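Local coordinates for putative enoyl-CoA hydratase (Streptomyces avermitilis, PDB 3GKB), which is of unknown function but probably acts on acyl-CoA thioesters, as an enoyl-CoA hydratase or a related crotonase-fold enzyme, at residues B[109-114]-B[122-127]. Numbering follows the deposited sequence.
Sequences TIVKLA and AEFVAA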
loop_
_atom_site.group_PDB
_atom_site.type_symbol
_atom_site.label_atom_id
_atom_site.label_comp_id
_atom_site.label_asym_id
_atom_site.label_seq_id
_atom_site.Cartn_x
_atom_site.Cartn_y
_atom_site.Cartn_z
ATOM N N THR B 109 -20.799 1.467 2.002
ATOM C CA THR B 109 -20.712 2.371 3.149
ATOM C C THR B 109 -19.639 3.467 2.864
ATOM O O THR B 109 -18.496 3.181 2.420
ATOM C CB THR B 109 -20.357 1.614 4.424
ATOM O OG1 THR B 109 -19.163 0.830 4.208
ATOM C CG2 THR B 109 -21.521 0.676 4.860
ATOM N N ILE B 110 -20.033 4.723 3.073
ATOM C CA ILE B 110 -19.183 5.868 2.781
ATOM C C ILE B 110 -19.105 6.740 4.031
ATOM O O ILE B 110 -20.135 7.069 4.601
ATOM C CB ILE B 110 -19.769 6.718 1.610
ATOM C CG1 ILE B 110 -19.860 5.894 0.328
ATOM C CG2 ILE B 110 -18.899 7.978 1.361
ATOM C CD1 ILE B 110 -20.667 6.595 -0.816
ATOM N N VAL B 111 -17.900 7.105 4.459
ATOM C CA VAL B 111 -17.745 8.061 5.580
ATOM C C VAL B 111 -17.324 9.414 5.012
ATOM O O VAL B 111 -16.411 9.497 4.181
ATOM C CB VAL B 111 -16.694 7.585 6.623
ATOM C CG1 VAL B 111 -16.285 8.742 7.577
ATOM C CG2 VAL B 111 -17.220 6.352 7.435
ATOM N N LYS B 112 -18.034 10.453 5.426
ATOM C CA LYS B 112 -17.673 11.838 5.160
ATOM C C LYS B 112 -17.071 12.432 6.435
ATOM O O LYS B 112 -17.813 12.713 7.401
ATOM C CB LYS B 112 -18.904 12.633 4.755
ATOM C CG LYS B 112 -18.609 14.102 4.512
ATOM C CD LYS B 112 -19.791 14.808 3.842
ATOM C CE LYS B 112 -20.960 14.969 4.766
ATOM N NZ LYS B 112 -22.072 15.794 4.162
ATOM N N LEU B 113 -15.756 12.638 6.422
ATOM C CA LEU B 113 -14.999 13.058 7.599
ATOM C C LEU B 113 -14.565 14.511 7.465
ATOM O O LEU B 113 -13.648 14.831 6.706
ATOM C CB LEU B 113 -13.771 12.157 7.803
ATOM C CG LEU B 113 -12.886 12.496 9.021
ATOM C CD1 LEU B 113 -13.686 12.217 10.327
ATOM C CD2 LEU B 113 -11.575 11.744 9.014
ATOM N N ALA B 114 -15.202 15.369 8.255
ATOM C CA ALA B 114 -14.886 16.781 8.261
ATOM C C ALA B 114 -14.054 17.182 9.466
ATOM O O ALA B 114 -13.214 18.083 9.338
ATOM C CB ALA B 114 -16.165 17.625 8.173
ATOM N N ALA B 122 -11.784 6.444 14.967
ATOM C CA ALA B 122 -10.875 6.260 13.817
ATOM C C ALA B 122 -11.045 4.864 13.228
ATOM O O ALA B 122 -10.911 4.655 12.010
ATOM C CB ALA B 122 -9.417 6.490 14.222
ATOM N N GLU B 123 -11.340 3.900 14.094
ATOM C CA GLU B 123 -11.666 2.534 13.677
ATOM C C GLU B 123 -12.907 2.506 12.788
ATOM O O GLU B 123 -12.916 1.820 11.766
ATOM C CB GLU B 123 -11.809 1.599 14.904
ATOM C CG GLU B 123 -10.475 1.448 15.681
ATOM C CD GLU B 123 -10.549 0.697 17.046
ATOM O OE1 GLU B 123 -9.688 -0.165 17.290
ATOM O OE2 GLU B 123 -11.436 0.990 17.875
ATOM N N PHE B 124 -13.930 3.272 13.190
ATOM C CA PHE B 124 -15.210 3.417 12.473
ATOM C C PHE B 124 -14.942 3.959 11.077
ATOM O O PHE B 124 -15.358 3.361 10.056
ATOM C CB PHE B 124 -16.103 4.361 13.311
ATOM C CG PHE B 124 -17.514 4.487 12.847
ATOM C CD1 PHE B 124 -18.552 4.117 13.698
ATOM C CD2 PHE B 124 -17.837 5.048 11.622
ATOM C CE1 PHE B 124 -19.854 4.240 13.328
ATOM C CE2 PHE B 124 -19.197 5.174 11.248
ATOM C CZ PHE B 124 -20.177 4.767 12.106
ATOM N N VAL B 125 -14.137 5.030 11.012
ATOM C CA VAL B 125 -13.771 5.626 9.722
ATOM C C VAL B 125 -13.098 4.602 8.814
ATOM O O VAL B 125 -13.458 4.510 7.629
ATOM C CB VAL B 125 -12.881 6.886 9.887
ATOM C CG1 VAL B 125 -12.344 7.390 8.501
ATOM C CG2 VAL B 125 -13.651 8.004 10.639
ATOM N N ALA B 126 -12.134 3.838 9.345
ATOM C CA ALA B 126 -11.321 2.922 8.509
ATOM C C ALA B 126 -12.102 1.685 8.064
ATOM O O ALA B 126 -11.747 1.045 7.087
ATOM C CB ALA B 126 -10.067 2.492 9.266
ATOM N N ALA B 127 -13.190 1.378 8.761
ATOM C CA ALA B 127 -13.969 0.141 8.528
ATOM C C ALA B 127 -14.930 0.269 7.331
ATOM O O ALA B 127 -15.298 -0.734 6.706
ATOM C CB ALA B 127 -14.774 -0.211 9.769
#
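Val111 and Val125 are turned alike, each with CG1 anti to its own backbone N (chi1 166° and 172°) and CG2 set beside that N, and the two isopropyl groups meet at about a right angle. Val111 CG1 lies 4.1 Å from Val125 CG2; this pair also has the nearest CA atoms across the two segments, 6.2 Å apart. CD1 of Leu113 reaches to 4.2 Å from Val125 CG2, which thus touches Val111 and Leu113 alike. The other branch of Val111, CG2, faces the helix backbone and the ring beside it. It sits 4.2 Å from Val125 O and approaches the Phe124 ring at the edge, near the ring plane, 4.4 Å from CD2. No hydrogen bond links 109-114 to 122-127; the side chains meet methyl against methyl, plus one methyl at a ring edge, and all four touching residues are buried. The helix runs at 132° to the strand, with segment axes 8.4 Å apart. Helix 120-127 packs against one face of the main sheet; as in crotonase-fold relatives, its N-terminal end probably carries a backbone N-H of the oxyanion hole. Thr109 OG1 hydrogen-bonds Asp129 N, just past the helix. On the opposite side of the strand, Lys112 forms a salt bridge with Asp199 of helix 195-210. Strand 108-113 is flanked by the parallel strands 55-60 and 130-134: Phe58 of the former packs edge-to-face with Phe124 and also touches Val111, while Ala131 and Ala133 of the latter meet Val125 and Leu113, respectively. Helix 96-103 brings Val98 and Ile102 against Phe124.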